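Local coordinates for protein novel antigen receptor (Ginglymostoma cirratum, PDB 4Q97) that forms the first constant domain (C1) of the shark antibody IgNAR, an immunoglobulin-fold domain probably serving as a structural unit of the heavy chain, at residues Q48-T53 with G87-C92; S36-E41 with F71-L76; P11-L16 with Q103-R108. One frame throughout, in Å; residues are numbered along the deposited sequence.

Contact 1 (Q48-T53 with G87-C92)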
ATOM      1  N   GLN A  48      12.034   0.369 -11.222  1.00 42.14           N
ATOM      2  CA  GLN A  48      13.042   1.104 -11.985  1.00 50.19           C
ATOM      3  C   GLN A  48      13.152   2.551 -11.528  1.00 49.94           C
ATOM      4  O   GLN A  48      12.189   3.126 -11.018  1.00 47.29           O
ATOM      5  CB  GLN A  48      12.737   1.087 -13.485  1.00 54.14           C
ATOM      6  CG  GLN A  48      13.221  -0.150 -14.220  1.00 62.06           C
ATOM      7  CD  GLN A  48      12.088  -1.009 -14.742  1.00 69.09           C
ATOM      8  OE1 GLN A  48      12.140  -1.482 -15.877  1.00 71.62           O
ATOM      9  NE2 GLN A  48      11.054  -1.208 -13.925  1.00 67.00           N
ATOM     10  N   LYS A  49      14.343   3.117 -11.705  1.00 53.98           N
ATOM     11  CA  LYS A  49      14.572   4.549 -11.561  1.00 58.09           C
ATOM     12  C   LYS A  49      15.172   5.092 -12.859  1.00 60.64           C
ATOM     13  O   LYS A  49      16.170   4.558 -13.355  1.00 65.97           O
ATOM     14  CB  LYS A  49      15.516   4.833 -10.389  1.00 59.67           C
ATOM     15  CG  LYS A  49      15.811   6.310 -10.177  1.00 62.58           C
ATOM     16  CD  LYS A  49      17.066   6.506  -9.348  1.00 69.01           C
ATOM     17  CE  LYS A  49      17.638   7.897  -9.562  1.00 71.11           C
ATOM     18  NZ  LYS A  49      19.067   7.969  -9.153  1.00 67.93           N
ATOM     19  N   ASN A  50      14.563   6.145 -13.402  1.00 58.82           N
ATOM     20  CA  ASN A  50      15.058   6.815 -14.615  1.00 66.14           C
ATOM     21  C   ASN A  50      15.473   5.871 -15.743  1.00 63.46           C
ATOM     22  O   ASN A  50      16.586   5.978 -16.263  1.00 55.16           O
ATOM     23  CB  ASN A  50      16.221   7.763 -14.277  1.00 74.84           C
ATOM     24  CG  ASN A  50      15.775   9.200 -14.098  1.00 83.23           C
ATOM     25  OD1 ASN A  50      14.874   9.490 -13.315  1.00 86.08           O
ATOM     26  ND2 ASN A  50      16.417  10.112 -14.821  1.00 90.07           N
ATOM     27  N   THR A  51      14.572   4.959 -16.117  1.00 63.03           N
ATOM     28  CA  THR A  51      14.845   3.890 -17.096  1.00 67.42           C
ATOM     29  C   THR A  51      15.474   2.666 -16.424  1.00 74.02           C
ATOM     30  O   THR A  51      14.990   1.544 -16.587  1.00 74.65           O
ATOM     31  CB  THR A  51      15.755   4.354 -18.267  1.00 70.60           C
ATOM     32  OG1 THR A  51      15.253   5.575 -18.826  1.00 72.52           O
ATOM     33  CG2 THR A  51      15.845   3.290 -19.362  1.00 71.32           C
ATOM     34  N   LYS A  52      16.543   2.899 -15.663  1.00 77.71           N
ATOM     35  CA  LYS A  52      17.372   1.832 -15.093  1.00 78.64           C
ATOM     36  C   LYS A  52      16.755   1.184 -13.850  1.00 70.56           C
ATOM     37  O   LYS A  52      16.105   1.852 -13.046  1.00 64.80           O
ATOM     38  CB  LYS A  52      18.777   2.362 -14.764  1.00 82.90           C
ATOM     39  CG  LYS A  52      19.467   3.113 -15.899  1.00 86.99           C
ATOM     40  CD  LYS A  52      20.088   2.171 -16.923  1.00 92.50           C
ATOM     41  CE  LYS A  52      20.592   2.938 -18.135  1.00 96.10           C
ATOM     42  NZ  LYS A  52      21.180   2.036 -19.165  1.00 94.16           N
ATOM     43  N   THR A  53      16.992  -0.119 -13.701  1.00 61.37           N
ATOM     44  CA  THR A  53      16.440  -0.940 -12.618  1.00 58.52           C
ATOM     45  C   THR A  53      16.816  -0.441 -11.214  1.00 57.04           C
ATOM     46  O   THR A  53      17.770   0.324 -11.049  1.00 55.29           O
ATOM     47  CB  THR A  53      16.899  -2.411 -12.770  1.00 60.36           C
ATOM     48  OG1 THR A  53      16.884  -2.780 -14.155  1.00 63.50           O
ATOM     49  CG2 THR A  53      15.998  -3.367 -11.986  1.00 60.23           C
ATOM     50  N   GLY A  87      14.469  15.083 -10.064  1.00 91.93           N
ATOM     51  CA  GLY A  87      13.536  14.859 -11.160  1.00 88.42           C
ATOM     52  C   GLY A  87      13.610  13.414 -11.607  1.00 80.48           C
ATOM     53  O   GLY A  87      13.482  13.120 -12.796  1.00 81.53           O
ATOM     54  N   SER A  88      13.850  12.521 -10.646  1.00 74.23           N
ATOM     55  CA  SER A  88      13.918  11.086 -10.899  1.00 67.44           C
ATOM     56  C   SER A  88      12.530  10.538 -11.195  1.00 64.70           C
ATOM     57  O   SER A  88      11.544  10.963 -10.587  1.00 69.33           O
ATOM     58  CB  SER A  88      14.513  10.340  -9.696  1.00 62.51           C
ATOM     59  OG  SER A  88      15.900  10.594  -9.534  1.00 58.03           O
ATOM     60  N   VAL A  89      12.459   9.611 -12.143  1.00 60.88           N
ATOM     61  CA  VAL A  89      11.224   8.882 -12.407  1.00 52.95           C
ATOM     62  C   VAL A  89      11.349   7.484 -11.839  1.00 46.09           C
ATOM     63  O   VAL A  89      12.272   6.744 -12.174  1.00 48.63           O
ATOM     64  CB  VAL A  89      10.858   8.816 -13.912  1.00 54.70           C
ATOM     65  CG1 VAL A  89      12.009   8.284 -14.756  1.00 59.46           C
ATOM     66  CG2 VAL A  89       9.601   7.981 -14.127  1.00 48.08           C
ATOM     67  N   TYR A  90      10.418   7.133 -10.965  1.00 42.35           N
ATOM     68  CA  TYR A  90      10.352   5.780 -10.463  1.00 39.63           C
ATOM     69  C   TYR A  90       9.162   5.072 -11.080  1.00 34.30           C
ATOM     70  O   TYR A  90       8.073   5.640 -11.195  1.00 32.43           O
ATOM     71  CB  TYR A  90      10.264   5.775  -8.943  1.00 42.18           C
ATOM     72  CG  TYR A  90      11.509   6.297  -8.265  1.00 44.47           C
ATOM     73  CD1 TYR A  90      12.558   5.440  -7.942  1.00 48.10           C
ATOM     74  CD2 TYR A  90      11.640   7.647  -7.950  1.00 42.42           C
ATOM     75  CE1 TYR A  90      13.700   5.912  -7.320  1.00 50.95           C
ATOM     76  CE2 TYR A  90      12.781   8.130  -7.330  1.00 45.12           C
ATOM     77  CZ  TYR A  90      13.807   7.256  -7.017  1.00 50.49           C
ATOM     78  OH  TYR A  90      14.945   7.721  -6.400  1.00 54.04           O
ATOM     79  N   SER A  91       9.395   3.836 -11.499  1.00 31.38           N
ATOM     80  CA  SER A  91       8.347   3.005 -12.058  1.00 30.64           C
ATOM     81  C   SER A  91       8.401   1.626 -11.416  1.00 28.76           C
ATOM     82  O   SER A  91       9.481   1.118 -11.119  1.00 28.43           O
ATOM     83  CB  SER A  91       8.495   2.900 -13.583  1.00 31.30           C
ATOM     84  OG  SER A  91       9.717   2.271 -13.954  1.00 32.54           O
ATOM     85  N   CYS A  92       7.230   1.049 -11.157  1.00 28.15           N
ATOM     86  CA  CYS A  92       7.129  -0.378 -10.895  1.00 28.44           C
ATOM     87  C   CYS A  92       6.462  -1.033 -12.101  1.00 30.07           C
ATOM     88  O   CYS A  92       5.636  -0.421 -12.798  1.00 26.75           O
ATOM     89  CB  CYS A  92       6.358  -0.687  -9.601  1.00 29.22           C
ATOM     90  SG  CYS A  92       4.599  -0.296  -9.683  1.00 29.30           S
TER
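The Tyr90 ring and the Asn50 carboxamide are the flat groups that touch across this contact. The Tyr90 ring meets the aliphatic chain of Lys49, which lies beside it and points the same way. Lys49 CG is anti to its backbone N (chi1 180°), and it comes 3.6 Å from Tyr90 CE1. The approach is oblique, as is that of Gln48 O to the same ring. Farther out, Lys49 CD passes the Tyr90 hydroxyl and CE lies 3.2 Å from Ser88 OG. The polar tips turn to another partner. Lys49 NZ forms a salt bridge with Glu83, and Ser88 OG and Tyr90 OH both bond to the Glu83 backbone carbonyl.

The Asn50 carboxamide works through its oxygen. OD1 accepts the backbone N-H of Val89 at 2.7 Å, nearly along the C=O axis. Val89 CG1 packs 3.4 Å from the same OD1. Asn50 also donates its own N-H to Val89 O at 2.7 Å, in the plane of that carbonyl. Val89 is thus gripped at both backbone groups by one residue.

Two residues back along the strand, Gln48 and Ser91 form an antiparallel hydrogen-bonded pair. Gln48 N to Ser91 O is 2.7 Å, and Ser91 N to Gln48 O is 2.9 Å. On their face of the sheet, Ser91 OG sits 3.3 Å from Gln48 CB. Lys49 and Tyr90 form the non-hydrogen-bonded pair between these bonds and those of Asn50 with Val89.

Tyr90 and Cys92 belong to the Tyr-x-Cys sequence of the immunoglobulin strand that carries the second cysteine of the core disulfide, here bonded to Cys33. Where the chain turns back at Asn50 and Thr51, the Asn50 side-chain oxygen replaces a backbone carbonyl as acceptor for Val89 N. It continues the bonding pattern to the end of the strand pair.

Contact 2 (S36-E41 with F71-L76)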
ATOM      1  N   SER A  36      -3.687  -4.946  -7.377  1.00 17.11           N
ATOM      2  CA  SER A  36      -4.926  -5.540  -6.876  1.00 18.13           C
ATOM      3  C   SER A  36      -5.808  -6.071  -7.996  1.00 18.87           C
ATOM      4  O   SER A  36      -5.792  -5.546  -9.107  1.00 22.01           O
ATOM      5  CB  SER A  36      -5.705  -4.495  -6.074  1.00 17.80           C
ATOM      6  OG  SER A  36      -5.931  -3.341  -6.857  1.00 17.60           O
ATOM      7  N   GLY A  37      -6.583  -7.106  -7.700  1.00 19.82           N
ATOM      8  CA  GLY A  37      -7.621  -7.569  -8.620  1.00 21.60           C
ATOM      9  C   GLY A  37      -7.158  -8.561  -9.663  1.00 21.44           C
ATOM     10  O   GLY A  37      -7.777  -8.698 -10.728  1.00 22.84           O
ATOM     11  N   TYR A  38      -6.074  -9.264  -9.353  1.00 21.42           N
ATOM     12  CA  TYR A  38      -5.521 -10.248 -10.266  1.00 22.39           C
ATOM     13  C   TYR A  38      -5.800 -11.678  -9.808  1.00 24.32           C
ATOM     14  O   TYR A  38      -5.833 -11.974  -8.608  1.00 27.62           O
ATOM     15  CB  TYR A  38      -4.019 -10.016 -10.478  1.00 23.02           C
ATOM     16  CG  TYR A  38      -3.192 -10.105  -9.216  1.00 23.87           C
ATOM     17  CD1 TYR A  38      -2.557 -11.289  -8.865  1.00 25.69           C
ATOM     18  CD2 TYR A  38      -3.040  -9.002  -8.375  1.00 24.63           C
ATOM     19  CE1 TYR A  38      -1.800 -11.380  -7.707  1.00 27.59           C
ATOM     20  CE2 TYR A  38      -2.283  -9.086  -7.212  1.00 26.10           C
ATOM     21  CZ  TYR A  38      -1.671 -10.279  -6.883  1.00 27.17           C
ATOM     22  OH  TYR A  38      -0.916 -10.380  -5.737  1.00 29.29           O
ATOM     23  N   TYR A  39      -6.022 -12.546 -10.789  1.00 25.75           N
ATOM     24  CA  TYR A  39      -6.208 -13.974 -10.571  1.00 27.82           C
ATOM     25  C   TYR A  39      -5.619 -14.695 -11.782  1.00 30.17           C
ATOM     26  O   TYR A  39      -5.888 -14.290 -12.916  1.00 30.01           O
ATOM     27  CB  TYR A  39      -7.694 -14.322 -10.429  1.00 27.85           C
ATOM     28  CG  TYR A  39      -7.926 -15.762 -10.032  1.00 28.53           C
ATOM     29  CD1 TYR A  39      -8.062 -16.116  -8.695  1.00 30.34           C
ATOM     30  CD2 TYR A  39      -7.980 -16.774 -10.992  1.00 29.14           C
ATOM     31  CE1 TYR A  39      -8.257 -17.433  -8.321  1.00 33.41           C
ATOM     32  CE2 TYR A  39      -8.168 -18.098 -10.625  1.00 32.02           C
ATOM     33  CZ  TYR A  39      -8.309 -18.418  -9.286  1.00 33.73           C
ATOM     34  OH  TYR A  39      -8.508 -19.720  -8.900  1.00 37.13           O
ATOM     35  N   PRO A  40      -4.795 -15.747 -11.561  1.00 31.11           N
ATOM     36  CA  PRO A  40      -4.251 -16.319 -10.319  1.00 33.42           C
ATOM     37  C   PRO A  40      -3.267 -15.379  -9.614  1.00 35.60           C
ATOM     38  O   PRO A  40      -3.079 -14.245 -10.055  1.00 36.69           O
ATOM     39  CB  PRO A  40      -3.510 -17.572 -10.807  1.00 34.01           C
ATOM     40  CG  PRO A  40      -4.112 -17.894 -12.127  1.00 31.63           C
ATOM     41  CD  PRO A  40      -4.406 -16.557 -12.728  1.00 31.42           C
ATOM     42  N   GLU A  41      -2.650 -15.850  -8.533  1.00 37.85           N
ATOM     43  CA  GLU A  41      -1.738 -15.025  -7.733  1.00 40.84           C
ATOM     44  C   GLU A  41      -0.412 -14.674  -8.434  1.00 39.64           C
ATOM     45  O   GLU A  41       0.081 -13.560  -8.291  1.00 41.59           O
ATOM     46  CB  GLU A  41      -1.492 -15.670  -6.361  1.00 44.52           C
ATOM     47  CG  GLU A  41      -0.712 -16.971  -6.395  1.00 48.40           C
ATOM     48  CD  GLU A  41      -1.314 -18.029  -5.492  1.00 52.60           C
ATOM     49  OE1 GLU A  41      -1.920 -18.978  -6.032  1.00 56.94           O
ATOM     50  OE2 GLU A  41      -1.196 -17.907  -4.252  1.00 51.74           O
ATOM     51  N   PHE A  71      -6.790 -11.193  -5.555  1.00 32.47           N
ATOM     52  CA  PHE A  71      -5.597 -10.971  -4.777  1.00 31.94           C
ATOM     53  C   PHE A  71      -5.166  -9.519  -4.887  1.00 31.88           C
ATOM     54  O   PHE A  71      -5.189  -8.928  -5.969  1.00 31.26           O
ATOM     55  CB  PHE A  71      -4.473 -11.903  -5.225  1.00 33.97           C
ATOM     56  CG  PHE A  71      -4.740 -13.356  -4.944  1.00 35.25           C
ATOM     57  CD1 PHE A  71      -4.463 -13.901  -3.694  1.00 34.87           C
ATOM     58  CD2 PHE A  71      -5.262 -14.183  -5.936  1.00 35.65           C
ATOM     59  CE1 PHE A  71      -4.704 -15.240  -3.436  1.00 35.59           C
ATOM     60  CE2 PHE A  71      -5.502 -15.523  -5.686  1.00 36.93           C
ATOM     61  CZ  PHE A  71      -5.226 -16.053  -4.432  1.00 37.66           C
ATOM     62  N   SER A  72      -4.803  -8.949  -3.744  1.00 31.30           N
ATOM     63  CA  SER A  72      -4.138  -7.659  -3.699  1.00 28.23           C
ATOM     64  C   SER A  72      -2.831  -7.819  -2.947  1.00 28.01           C
ATOM     65  O   SER A  72      -2.738  -8.609  -2.005  1.00 28.76           O
ATOM     66  CB  SER A  72      -5.006  -6.621  -2.995  1.00 27.57           C
ATOM     67  OG  SER A  72      -6.203  -6.373  -3.711  1.00 28.53           O
ATOM     68  N   CYS A  73      -1.815  -7.084  -3.377  1.00 25.14           N
ATOM     69  CA  CYS A  73      -0.588  -6.988  -2.607  1.00 24.88           C
ATOM     70  C   CYS A  73       0.014  -5.620  -2.835  1.00 23.73           C
ATOM     71  O   CYS A  73      -0.410  -4.894  -3.737  1.00 22.99           O
ATOM     72  CB  CYS A  73       0.395  -8.110  -2.964  1.00 26.74           C
ATOM     73  SG  CYS A  73       1.323  -7.886  -4.493  1.00 27.90           S
ATOM     74  N   ALA A  74       0.985  -5.260  -2.003  1.00 24.11           N
ATOM     75  CA  ALA A  74       1.669  -3.984  -2.146  1.00 24.17           C
ATOM     76  C   ALA A  74       3.171  -4.212  -2.205  1.00 26.03           C
ATOM     77  O   ALA A  74       3.713  -5.050  -1.473  1.00 27.64           O
ATOM     78  CB  ALA A  74       1.308  -3.053  -0.998  1.00 21.38           C
ATOM     79  N   SER A  75       3.835  -3.484  -3.098  1.00 25.79           N
ATOM     80  CA  SER A  75       5.290  -3.462  -3.136  1.00 26.42           C
ATOM     81  C   SER A  75       5.780  -2.119  -2.612  1.00 28.11           C
ATOM     82  O   SER A  75       5.414  -1.062  -3.137  1.00 33.32           O
ATOM     83  CB  SER A  75       5.818  -3.722  -4.546  1.00 26.36           C
ATOM     84  OG  SER A  75       7.225  -3.901  -4.520  1.00 26.51           O
ATOM     85  N   LEU A  76       6.612  -2.175  -1.576  1.00 28.24           N
ATOM     86  CA  LEU A  76       7.018  -0.990  -0.829  1.00 28.93           C
ATOM     87  C   LEU A  76       8.475  -0.608  -1.059  1.00 30.35           C
ATOM     88  O   LEU A  76       9.380  -1.384  -0.754  1.00 30.34           O
ATOM     89  CB  LEU A  76       6.783  -1.223   0.662  1.00 29.08           C
ATOM     90  CG  LEU A  76       5.331  -1.153   1.119  1.00 31.16           C
ATOM     91  CD1 LEU A  76       5.121  -1.917   2.418  1.00 28.34           C
ATOM     92  CD2 LEU A  76       4.942   0.307   1.264  1.00 33.70           C
TER
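Phe71 carries most of this contact with Tyr38, Tyr39 and Glu41. Its CB sits over one face of the Tyr38 ring, offset toward the rim, 3.6 Å from Tyr38 CZ. This is a CH-pi contact. CG lies beside the backbone N (chi1 -67°), and the ring continues past the Tyr38 backbone. At the ring edge, CD2 is 3.5 Å from Tyr38 O, which lies in the ring plane. Further out, CE2 meets Tyr39 CD1 at 4.0 Å. One face of the Phe71 ring is covered by Glu41 CB, 4.0 Å from the ring centroid and almost on the ring normal. That is a second CH-pi contact.

The backbones join in a G1 beta bulge. Gly37 and Tyr38 both face Phe71. Gly37 N donates to Phe71 O at 2.9 Å, and Phe71 N donates to Tyr38 O at 3.3 Å. Gly37 has backbone angles that call for glycine. A cis peptide then precedes Pro40, a feature known from the same loop of antibody constant domains.

The chemistry is mainly aromatic and apolar. Two bent backbone bonds, the second one long, join the strands at the bulge, and ring contacts hold the following loop against the strand.

Contact 3 (P11-L16 with Q103-R108)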
ATOM      1  N   PRO A  11      -3.850  -7.581 -13.169  1.00 25.25           N
ATOM      2  CA  PRO A  11      -3.780  -6.751 -11.968  1.00 23.63           C
ATOM      3  C   PRO A  11      -4.086  -5.293 -12.274  1.00 23.90           C
ATOM      4  O   PRO A  11      -3.743  -4.795 -13.349  1.00 25.44           O
ATOM      5  CB  PRO A  11      -2.323  -6.901 -11.520  1.00 23.83           C
ATOM      6  CG  PRO A  11      -1.574  -7.243 -12.758  1.00 24.97           C
ATOM      7  CD  PRO A  11      -2.520  -8.066 -13.586  1.00 25.21           C
ATOM      8  N   ILE A  12      -4.763  -4.623 -11.349  1.00 23.65           N
ATOM      9  CA  ILE A  12      -4.867  -3.175 -11.415  1.00 20.65           C
ATOM     10  C   ILE A  12      -3.659  -2.642 -10.661  1.00 20.63           C
ATOM     11  O   ILE A  12      -3.392  -3.047  -9.526  1.00 22.42           O
ATOM     12  CB  ILE A  12      -6.191  -2.652 -10.823  1.00 19.81           C
ATOM     13  CG1 ILE A  12      -7.384  -3.320 -11.526  1.00 19.20           C
ATOM     14  CG2 ILE A  12      -6.265  -1.132 -10.935  1.00 20.10           C
ATOM     15  CD1 ILE A  12      -8.728  -3.045 -10.866  1.00 18.88           C
ATOM     16  N   VAL A  13      -2.923  -1.755 -11.318  1.00 19.96           N
ATOM     17  CA  VAL A  13      -1.636  -1.277 -10.835  1.00 18.11           C
ATOM     18  C   VAL A  13      -1.703   0.215 -10.563  1.00 19.56           C
ATOM     19  O   VAL A  13      -2.156   0.995 -11.396  1.00 21.45           O
ATOM     20  CB  VAL A  13      -0.524  -1.559 -11.868  1.00 17.05           C
ATOM     21  CG1 VAL A  13       0.789  -0.894 -11.464  1.00 16.94           C
ATOM     22  CG2 VAL A  13      -0.354  -3.058 -12.044  1.00 17.90           C
ATOM     23  N   SER A  14      -1.246   0.606  -9.385  1.00 21.45           N
ATOM     24  CA  SER A  14      -1.322   1.987  -8.986  1.00 24.00           C
ATOM     25  C   SER A  14      -0.113   2.317  -8.113  1.00 24.96           C
ATOM     26  O   SER A  14       0.150   1.649  -7.105  1.00 26.35           O
ATOM     27  CB  SER A  14      -2.651   2.209  -8.271  1.00 26.33           C
ATOM     28  OG  SER A  14      -2.695   3.435  -7.583  1.00 31.03           O
ATOM     29  N   LEU A  15       0.648   3.320  -8.550  1.00 24.28           N
ATOM     30  CA  LEU A  15       1.826   3.776  -7.830  1.00 24.57           C
ATOM     31  C   LEU A  15       1.492   5.041  -7.046  1.00 23.25           C
ATOM     32  O   LEU A  15       0.962   6.012  -7.601  1.00 26.77           O
ATOM     33  CB  LEU A  15       2.977   4.058  -8.791  1.00 26.92           C
ATOM     34  CG  LEU A  15       4.343   3.861  -8.149  1.00 27.44           C
ATOM     35  CD1 LEU A  15       5.095   2.727  -8.794  1.00 30.24           C
ATOM     36  CD2 LEU A  15       5.184   5.104  -8.265  1.00 29.95           C
ATOM     37  N   LEU A  16       1.794   5.020  -5.753  1.00 21.05           N
ATOM     38  CA  LEU A  16       1.435   6.123  -4.870  1.00 20.74           C
ATOM     39  C   LEU A  16       2.634   6.564  -4.040  1.00 19.62           C
ATOM     40  O   LEU A  16       3.486   5.749  -3.683  1.00 16.59           O
ATOM     41  CB  LEU A  16       0.274   5.720  -3.948  1.00 21.13           C
ATOM     42  CG  LEU A  16      -0.883   4.945  -4.583  1.00 22.11           C
ATOM     43  CD1 LEU A  16      -1.761   4.287  -3.524  1.00 22.73           C
ATOM     44  CD2 LEU A  16      -1.699   5.837  -5.508  1.00 23.89           C
ATOM     45  N   GLN A 103       2.479  -4.632 -17.108  1.00 41.41           N
ATOM     46  CA  GLN A 103       2.032  -3.307 -16.732  1.00 37.67           C
ATOM     47  C   GLN A 103       3.100  -2.486 -16.043  1.00 36.10           C
ATOM     48  O   GLN A 103       4.002  -3.026 -15.408  1.00 35.00           O
ATOM     49  CB  GLN A 103       0.782  -3.396 -15.872  1.00 36.75           C
ATOM     50  CG  GLN A 103      -0.484  -3.378 -16.703  1.00 38.28           C
ATOM     51  CD  GLN A 103      -1.717  -3.321 -15.846  1.00 37.08           C
ATOM     52  OE1 GLN A 103      -2.084  -4.306 -15.221  1.00 39.32           O
ATOM     53  NE2 GLN A 103      -2.365  -2.163 -15.811  1.00 39.71           N
ATOM     54  N   ARG A 104       2.983  -1.170 -16.193  1.00 35.16           N
ATOM     55  CA  ARG A 104       3.901  -0.221 -15.582  1.00 36.54           C
ATOM     56  C   ARG A 104       3.227   1.120 -15.298  1.00 36.63           C
ATOM     57  O   ARG A 104       2.416   1.608 -16.090  1.00 40.16           O
ATOM     58  CB  ARG A 104       5.134  -0.018 -16.465  1.00 37.75           C
ATOM     59  CG  ARG A 104       4.822   0.383 -17.895  1.00 49.41           C
ATOM     60  CD  ARG A 104       5.968   0.026 -18.823  1.00 64.12           C
ATOM     61  NE  ARG A 104       5.481  -0.397 -20.134  1.00 78.02           N
ATOM     62  CZ  ARG A 104       5.418   0.381 -21.213  1.00 87.50           C
ATOM     63  NH1 ARG A 104       4.955  -0.119 -22.351  1.00 96.63           N
ATOM     64  NH2 ARG A 104       5.813   1.649 -21.164  1.00 83.42           N
ATOM     65  N   LYS A 105       3.566   1.698 -14.151  1.00 34.34           N
ATOM     66  CA  LYS A 105       3.181   3.065 -13.812  1.00 31.91           C
ATOM     67  C   LYS A 105       4.422   3.833 -13.395  1.00 31.37           C
ATOM     68  O   LYS A 105       5.305   3.290 -12.731  1.00 31.24           O
ATOM     69  CB  LYS A 105       2.153   3.077 -12.678  1.00 29.03           C
ATOM     70  CG  LYS A 105       0.799   2.492 -13.049  1.00 28.25           C
ATOM     71  CD  LYS A 105      -0.051   3.470 -13.847  1.00 29.48           C
ATOM     72  CE  LYS A 105      -1.520   3.081 -13.784  1.00 29.10           C
ATOM     73  NZ  LYS A 105      -2.408   4.263 -13.954  1.00 28.58           N
ATOM     74  N   GLU A 106       4.491   5.095 -13.793  1.00 32.31           N
ATOM     75  CA  GLU A 106       5.623   5.943 -13.452  1.00 33.98           C
ATOM     76  C   GLU A 106       5.182   7.067 -12.523  1.00 34.80           C
ATOM     77  O   GLU A 106       4.017   7.479 -12.541  1.00 36.03           O
ATOM     78  CB  GLU A 106       6.279   6.511 -14.716  1.00 36.87           C
ATOM     79  CG  GLU A 106       5.323   7.244 -15.647  1.00 41.44           C
ATOM     80  CD  GLU A 106       6.028   8.130 -16.656  1.00 48.31           C
ATOM     81  OE1 GLU A 106       6.972   7.658 -17.329  1.00 51.17           O
ATOM     82  OE2 GLU A 106       5.625   9.306 -16.782  1.00 55.29           O
ATOM     83  N   ILE A 107       6.117   7.547 -11.708  1.00 35.70           N
ATOM     84  CA  ILE A 107       5.877   8.659 -10.791  1.00 35.41           C
ATOM     85  C   ILE A 107       7.165   9.468 -10.650  1.00 39.39           C
ATOM     86  O   ILE A 107       8.268   8.910 -10.727  1.00 38.50           O
ATOM     87  CB  ILE A 107       5.389   8.169  -9.403  1.00 30.90           C
ATOM     88  CG1 ILE A 107       4.467   9.205  -8.742  1.00 32.07           C
ATOM     89  CG2 ILE A 107       6.566   7.804  -8.503  1.00 27.34           C
ATOM     90  CD1 ILE A 107       3.859   8.757  -7.424  1.00 29.95           C
ATOM     91  N   ARG A 108       7.014  10.778 -10.454  1.00 43.85           N
ATOM     92  CA  ARG A 108       8.141  11.718 -10.343  1.00 50.17           C
ATOM     93  C   ARG A 108       7.792  12.775  -9.286  1.00 50.42           C
ATOM     94  O   ARG A 108       6.649  12.843  -8.853  1.00 53.59           O
ATOM     95  CB  ARG A 108       8.445  12.364 -11.708  1.00 53.94           C
ATOM     96  CG  ARG A 108       8.266  11.412 -12.889  1.00 54.56           C
ATOM     97  CD  ARG A 108       8.903  11.868 -14.192  1.00 62.60           C
ATOM     98  NE  ARG A 108       8.525  10.948 -15.271  1.00 66.50           N
ATOM     99  CZ  ARG A 108       9.167  10.803 -16.429  1.00 69.55           C
ATOM    100  NH1 ARG A 108      10.256  11.515 -16.702  1.00 73.09           N
ATOM    101  NH2 ARG A 108       8.718   9.927 -17.317  1.00 59.76           N
TER
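Val13, Leu15, Gln103, Lys105 and Ile107 face each other between two strands that run nearly parallel, although most of the domain is antiparallel. The short segments make an angle of 15°, and their axes come within 6.8 Å. The strands belong to different sheets, and no clear hydrogen bond joins them. Side chains fill the gap instead.

Lys105 touches both Val13 and Leu15. Its CG lies beside its backbone N (chi1 -67°), and the chain then bends at chi2 (-79°). CG touches Val13 CG1 at 3.7 Å as the two side chains slide past each other in opposite directions. Farther along, Lys105 CE lies 3.2 Å from Val13 O. The aliphatic part of the lysine therefore does the touching here. Its CB also faces Leu15 CB at 4.1 Å, and Leu15 CD1 is 4.0 Å from Lys105 O.

The other Val13 branch turns to Gln103, two residues before Lys105. Val13 CG2 is 4.0 Å from Gln103 CB. Near the start of the strand, the Gln103 side chain slides past Pro11. At the other end, Leu15 and Ile107 cross obliquely, but their modelled spacing is too short to be reliable. Glu106 points away from this contact, and its OE1 forms a salt bridge with Arg108 NH2 at 2.9 Å.

The second subunit lies close by, with its His17 against Leu16 and its Thr20 against Lys105. Val13 also packs on Val94, and Leu15 on Cys92. Each strand hydrogen-bonds within its own sheet. Strand 12-18 pairs with 28-38 through Ile12, Ser14 and Leu16, and strand 101-108 pairs with 89-96 through Gln103 and Lys105. The contact thus brings together the edge strands of the two sheets of the immunoglobulin sandwich.

In the fold
From the N terminus, the chain first enters strand 12-18, whose 11-16 part is met from the other sheet only when the chain reaches 103-108. Contact 3 therefore closes a loop of 86 residues that holds both other contacts. Contact 2 opens at 36-41 and closes at 71-76. Contact 1 opens at 48-53, before contact 2 has closed, and closes at 87-92, so these two cross. Contact 2 joins neighbouring strands of one sheet and contact 1 those of the other, about 21 Å apart between centres. Contact 3 bridges the sheets. It touches contact 1 through Tyr90 and Ile107, and contact 2 through Ser36 and Ile12.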